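Local coordinates for hemolysin-related protein (Vibrio cholerae serotype O1, PDB 5V6C) that probably binds glycans through this C-terminal beta-prism lectin domain, one part of a larger hemolysin-related protein that carries a signal sequence, at residues 69-74 with 81-86; 62-67 with 88-93. All coordinates share one frame; numbering follows the deposited sequence.

How the contacts relate
Contacts 1 and 2 are two levels of one antiparallel hairpin, formed by strands 65-75 and 80-89 at the centre of a four-stranded sheet of the beta-prism lectin domain; strands 94-98 and 106-112 flank the pair. Their centres lie about 18 Å apart. Along the chain the order is 62-67, 69-74, 81-86, 88-93, so contact 1 is nested inside the loop closed by contact 2. Contact 1 is the buried level, near the hairpin turn, whereas contact 2 lies where the strands give way to a 3-10 segment and a beta turn. Each level contains a classic beta bulge, on opposite strands, and the one hairpin thus runs from the packed interior of the domain to its surface.

Contact 1: residues 69-74 with 81-86; sequences EVTSGL and HIVAIK
Segments 69-74 and 81-86 pair as antiparallel strands of a beta hairpin in the beta-prism fold, their axes 4.6 Å apart at closest approach, with a classic beta bulge where Val83 and Ala84 both face Thr71. Thr71 O accepts two backbone bonds there, from Val83 N at 2.9 Å and, longer, from Ala84 N at 3.2 Å. Beyond the bulge, Gly73 and His81 exchange backbone bonds in both directions. Val70, Ile82 and Ile85 line one face: Val70 CG1, turned anti to the backbone N (chi1 -177°), comes to 3.8 Å from Ile82 CG2 and also nears Ile85 CG1, while Phe134 of strand 131-137 packs against all three residues. On the Thr71 face, Thr71 CG2 meets Val83 CG2 at 3.8 Å, the two side chains crossing at a slant, and Thr71 CB rests near the methyl of Ala84. A water donates to Glu69 O and is hydrogen-bonded to Thr71 OG1, tying side chain to backbone. Toward the solvent, on the same face as Thr71, Glu69 and Lys86 run side by side as extended chains. Their charged ends, OE1 and NZ, stay 4.5 Å apart, and a second water joins them, donating to Glu69 OE1 at 2.6 Å and accepting from Lys86 NZ.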
loop_
_atom_site.group_PDB
_atom_site.type_symbol
_atom_site.label_atom_id
_atom_site.label_comp_id
_atom_site.label_asym_id
_atom_site.label_seq_id
_atom_site.Cartn_x
_atom_site.Cartn_y
_atom_site.Cartn_z
ATOM N N GLU A 69 3.348 -3.179 7.964
ATOM C CA GLU A 69 3.567 -2.069 8.881
ATOM C C GLU A 69 3.468 -0.795 8.054
ATOM O O GLU A 69 4.337 -0.528 7.218
ATOM C CB GLU A 69 4.926 -2.199 9.565
ATOM C CG GLU A 69 5.232 -1.147 10.602
ATOM C CD GLU A 69 6.570 -1.389 11.280
ATOM O OE1 GLU A 69 7.606 -1.002 10.707
ATOM O OE2 GLU A 69 6.587 -1.985 12.373
ATOM N N VAL A 70 2.399 -0.031 8.258
ATOM C CA VAL A 70 2.066 1.110 7.411
ATOM C C VAL A 70 2.319 2.385 8.200
ATOM O O VAL A 70 1.714 2.601 9.258
ATOM C CB VAL A 70 0.609 1.049 6.926
ATOM C CG1 VAL A 70 0.306 2.206 5.978
ATOM C CG2 VAL A 70 0.313 -0.294 6.255
ATOM N N THR A 71 3.196 3.235 7.679
ATOM C CA THR A 71 3.483 4.528 8.283
ATOM C C THR A 71 2.785 5.622 7.487
ATOM O O THR A 71 2.947 5.715 6.265
ATOM C CB THR A 71 4.988 4.788 8.339
ATOM O OG1 THR A 71 5.622 3.757 9.108
ATOM C CG2 THR A 71 5.286 6.146 8.975
ATOM N N SER A 72 2.001 6.437 8.185
ATOM C CA SER A 72 1.308 7.563 7.588
ATOM C C SER A 72 1.425 8.757 8.522
ATOM O O SER A 72 1.629 8.608 9.730
ATOM C CB SER A 72 -0.165 7.237 7.328
ATOM O OG SER A 72 -0.843 6.979 8.544
ATOM N N GLY A 73 1.295 9.951 7.950
ATOM C CA GLY A 73 1.346 11.156 8.755
ATOM C C GLY A 73 1.358 12.400 7.890
ATOM O O GLY A 73 0.945 12.375 6.729
ATOM N N LEU A 74 1.833 13.488 8.489
ATOM C CA LEU A 74 1.882 14.787 7.828
ATOM C C LEU A 74 3.105 14.823 6.923
ATOM O O LEU A 74 4.241 14.879 7.401
ATOM C CB LEU A 74 1.927 15.906 8.865
ATOM C CG LEU A 74 2.026 17.335 8.334
ATOM C CD1 LEU A 74 0.733 17.744 7.649
ATOM C CD2 LEU A 74 2.374 18.290 9.463
ATOM N N HIS A 81 -0.746 11.587 4.153
ATOM C CA HIS A 81 -0.701 10.483 3.205
ATOM C C HIS A 81 0.020 9.300 3.838
ATOM O O HIS A 81 0.578 9.396 4.934
ATOM C CB HIS A 81 0.001 10.888 1.901
ATOM C CG HIS A 81 -0.345 12.268 1.433
ATOM N ND1 HIS A 81 -1.375 12.521 0.554
ATOM C CD2 HIS A 81 0.195 13.472 1.737
ATOM C CE1 HIS A 81 -1.451 13.821 0.332
ATOM N NE2 HIS A 81 -0.510 14.420 1.039
ATOM N N ILE A 82 -0.013 8.172 3.133
ATOM C CA ILE A 82 0.797 7.010 3.491
ATOM C C ILE A 82 2.189 7.219 2.909
ATOM O O ILE A 82 2.347 7.361 1.691
ATOM C CB ILE A 82 0.167 5.707 2.971
ATOM C CG1 ILE A 82 -1.148 5.432 3.707
ATOM C CG2 ILE A 82 1.136 4.534 3.134
ATOM C CD1 ILE A 82 -1.883 4.186 3.260
ATOM N N VAL A 83 3.202 7.238 3.773
ATOM C CA VAL A 83 4.560 7.519 3.324
ATOM C C VAL A 83 5.426 6.264 3.235
ATOM O O VAL A 83 6.400 6.257 2.467
ATOM C CB VAL A 83 5.232 8.577 4.226
ATOM C CG1 VAL A 83 4.479 9.896 4.122
ATOM C CG2 VAL A 83 5.306 8.111 5.671
ATOM N N ALA A 84 5.085 5.199 3.958
ATOM C CA ALA A 84 5.879 3.981 3.908
ATOM C C ALA A 84 5.015 2.770 4.230
ATOM O O ALA A 84 4.075 2.841 5.027
ATOM C CB ALA A 84 7.061 4.044 4.878
ATOM N N ILE A 85 5.357 1.651 3.598
ATOM C CA ILE A 85 4.788 0.351 3.914
ATOM C C ILE A 85 5.936 -0.639 4.003
ATOM O O ILE A 85 6.779 -0.702 3.101
ATOM C CB ILE A 85 3.766 -0.116 2.858
ATOM C CG1 ILE A 85 2.648 0.911 2.688
ATOM C CG2 ILE A 85 3.168 -1.454 3.260
ATOM C CD1 ILE A 85 1.888 0.756 1.391
ATOM N N LYS A 86 5.970 -1.404 5.086
ATOM C CA LYS A 86 6.913 -2.502 5.239
ATOM C C LYS A 86 6.139 -3.808 5.140
ATOM O O LYS A 86 5.233 -4.056 5.944
ATOM C CB LYS A 86 7.658 -2.404 6.569
ATOM C CG LYS A 86 8.624 -3.548 6.842
ATOM C CD LYS A 86 9.537 -3.212 8.015
ATOM C CE LYS A 86 10.067 -4.462 8.700
ATOM N NZ LYS A 86 10.794 -4.131 9.962
HETATM O O HOH W 1 5.883 1.543 7.634
HETATM O O HOH W 2 9.811 -1.823 11.923
#

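Contact 2: residues 62-67 with 88-93; sequences LDQLQS and TMKDGS
Lys90 holds the 3-10 segment 62-64 at two points: its backbone N bonds to Gln64 O at 2.8 Å, and its NZ reaches Asp63 O at 3.1 Å. The chain beyond CG is extended, which carries the ammonium past Gln64 to the preceding carbonyl. Deeper in the hairpin, Thr88 O accepts from both Gln66 N, at 2.8 Å, and Ser67 N, each donor lying in the carbonyl plane; this shared acceptor marks a classic beta bulge, with Gln66 and Ser67 both facing Thr88. Thr88 N returns a bond to Ser67 O. Residues 89-92 form a type I beta turn, and an Asx turn overlaps its end: Asp91 OD1 accepts from Ser93 N and, through its syn lone pair, from Ser93 OG at 2.7 Å. A water donates to Gln64 OE1 and accepts from Asp91 N, linking the 3-10 segment to this turn.

Around the polar frame, Lys90 passes Gln64 and Gln66 at about right angles, its CG lying 3.6 Å from Gln66 OE1. Met89 bends at chi2 and chi3 (-51° and -75°), folding its end back so that CE comes to 3.5 Å from Gln64 O. The side chains of Leu65 and Met89 also meet nearly at right angles, with CD1 of Leu65 4.0 Å from SD of Met89. Ser67 OG sits beside Thr88 CB, while Thr112 of strand 106-112 touches both Gln66 and Ser67.

The chemistry is mainly that of main-chain carbonyls gathering donors at the exposed, open end of the hairpin, away from its turn. The ammonium of Lys90 meets a neutral carbonyl, Asp63 O, which its charge would probably polarise, so the bond is charge-assisted without being a salt bridge.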
loop_
_atom_site.group_PDB
_atom_site.type_symbol
_atom_site.label_atom_id
_atom_site.label_comp_id
_atom_site.label_asym_id
_atom_site.label_seq_id
_atom_site.Cartn_x
_atom_site.Cartn_y
_atom_site.Cartn_z
ATOM N N LEU A 62 1.655 -11.493 -2.631
ATOM C CA LEU A 62 0.622 -11.500 -1.599
ATOM C C LEU A 62 0.394 -12.893 -1.030
ATOM O O LEU A 62 0.046 -13.031 0.148
ATOM C CB LEU A 62 -0.685 -10.940 -2.167
ATOM C CG LEU A 62 -0.630 -9.480 -2.628
ATOM C CD1 LEU A 62 -1.931 -9.079 -3.310
ATOM C CD2 LEU A 62 -0.349 -8.557 -1.466
ATOM N N ASP A 63 0.572 -13.935 -1.843
ATOM C CA ASP A 63 0.444 -15.299 -1.345
ATOM C C ASP A 63 1.472 -15.618 -0.267
ATOM O O ASP A 63 1.280 -16.575 0.490
ATOM C CB ASP A 63 0.578 -16.295 -2.499
ATOM C CG ASP A 63 1.849 -16.091 -3.302
ATOM O OD1 ASP A 63 2.161 -14.933 -3.652
ATOM O OD2 ASP A 63 2.542 -17.090 -3.584
ATOM N N GLN A 64 2.553 -14.843 -0.179
ATOM C CA GLN A 64 3.593 -15.054 0.821
ATOM C C GLN A 64 3.636 -13.946 1.863
ATOM O O GLN A 64 4.578 -13.895 2.663
ATOM C CB GLN A 64 4.959 -15.173 0.141
ATOM C CG GLN A 64 5.118 -16.419 -0.708
ATOM C CD GLN A 64 5.086 -17.688 0.122
ATOM O OE1 GLN A 64 5.671 -17.754 1.208
ATOM N NE2 GLN A 64 4.394 -18.700 -0.379
ATOM N N LEU A 65 2.646 -13.058 1.876
ATOM C CA LEU A 65 2.670 -11.914 2.774
ATOM C C LEU A 65 2.166 -12.319 4.150
ATOM O O LEU A 65 1.076 -12.886 4.282
ATOM C CB LEU A 65 1.814 -10.780 2.210
ATOM C CG LEU A 65 1.771 -9.498 3.044
ATOM C CD1 LEU A 65 3.146 -8.845 3.081
ATOM C CD2 LEU A 65 0.724 -8.540 2.498
ATOM N N GLN A 66 2.959 -12.022 5.178
ATOM C CA GLN A 66 2.576 -12.328 6.550
ATOM C C GLN A 66 1.902 -11.139 7.229
ATOM O O GLN A 66 0.814 -11.281 7.796
ATOM C CB GLN A 66 3.808 -12.775 7.345
ATOM C CG GLN A 66 3.554 -13.098 8.818
ATOM C CD GLN A 66 2.537 -14.210 9.023
ATOM O OE1 GLN A 66 2.242 -14.983 8.110
ATOM N NE2 GLN A 66 1.996 -14.292 10.235
ATOM N N SER A 67 2.525 -9.964 7.174
ATOM C CA SER A 67 2.012 -8.798 7.881
ATOM C C SER A 67 2.516 -7.535 7.199
ATOM O O SER A 67 3.443 -7.567 6.386
ATOM C CB SER A 67 2.430 -8.817 9.353
ATOM O OG SER A 67 3.837 -8.700 9.484
ATOM N N THR A 88 6.255 -7.741 5.500
ATOM C CA THR A 88 6.962 -8.870 6.095
ATOM C C THR A 88 6.364 -10.159 5.549
ATOM O O THR A 88 5.159 -10.392 5.687
ATOM C CB THR A 88 6.860 -8.847 7.622
ATOM O OG1 THR A 88 7.505 -7.677 8.133
ATOM C CG2 THR A 88 7.521 -10.081 8.232
ATOM N N MET A 89 7.204 -10.997 4.955
ATOM C CA MET A 89 6.739 -12.233 4.345
ATOM C C MET A 89 6.744 -13.372 5.362
ATOM O O MET A 89 7.282 -13.261 6.465
ATOM C CB MET A 89 7.608 -12.596 3.142
ATOM C CG MET A 89 8.005 -11.404 2.284
ATOM S SD MET A 89 6.612 -10.366 1.793
ATOM C CE MET A 89 5.854 -11.377 0.526
ATOM N N LYS A 90 6.139 -14.492 4.967
ATOM C CA LYS A 90 6.033 -15.628 5.874
ATOM C C LYS A 90 7.401 -16.144 6.303
ATOM O O LYS A 90 7.555 -16.602 7.440
ATOM C CB LYS A 90 5.220 -16.741 5.216
ATOM C CG LYS A 90 3.727 -16.471 5.225
ATOM C CD LYS A 90 2.985 -17.327 4.205
ATOM C CE LYS A 90 1.477 -17.097 4.283
ATOM N NZ LYS A 90 0.734 -17.878 3.263
ATOM N N ASP A 91 8.408 -16.066 5.430
ATOM C CA ASP A 91 9.736 -16.571 5.765
ATOM C C ASP A 91 10.531 -15.623 6.657
ATOM O O ASP A 91 11.684 -15.929 6.983
ATOM C CB ASP A 91 10.537 -16.862 4.490
ATOM C CG ASP A 91 10.956 -15.603 3.748
ATOM O OD1 ASP A 91 10.602 -14.487 4.182
ATOM O OD2 ASP A 91 11.647 -15.739 2.718
ATOM N N GLY A 92 9.958 -14.488 7.050
ATOM C CA GLY A 92 10.611 -13.555 7.937
ATOM C C GLY A 92 11.265 -12.380 7.244
ATOM O O GLY A 92 11.479 -11.344 7.882
ATOM N N SER A 93 11.591 -12.511 5.961
ATOM C CA SER A 93 12.181 -11.402 5.231
ATOM C C SER A 93 11.165 -10.277 5.076
ATOM O O SER A 93 9.948 -10.483 5.132
ATOM C CB SER A 93 12.681 -11.861 3.859
ATOM O OG SER A 93 11.614 -12.311 3.043
HETATM O O HOH W 3 7.833 -16.087 2.513
#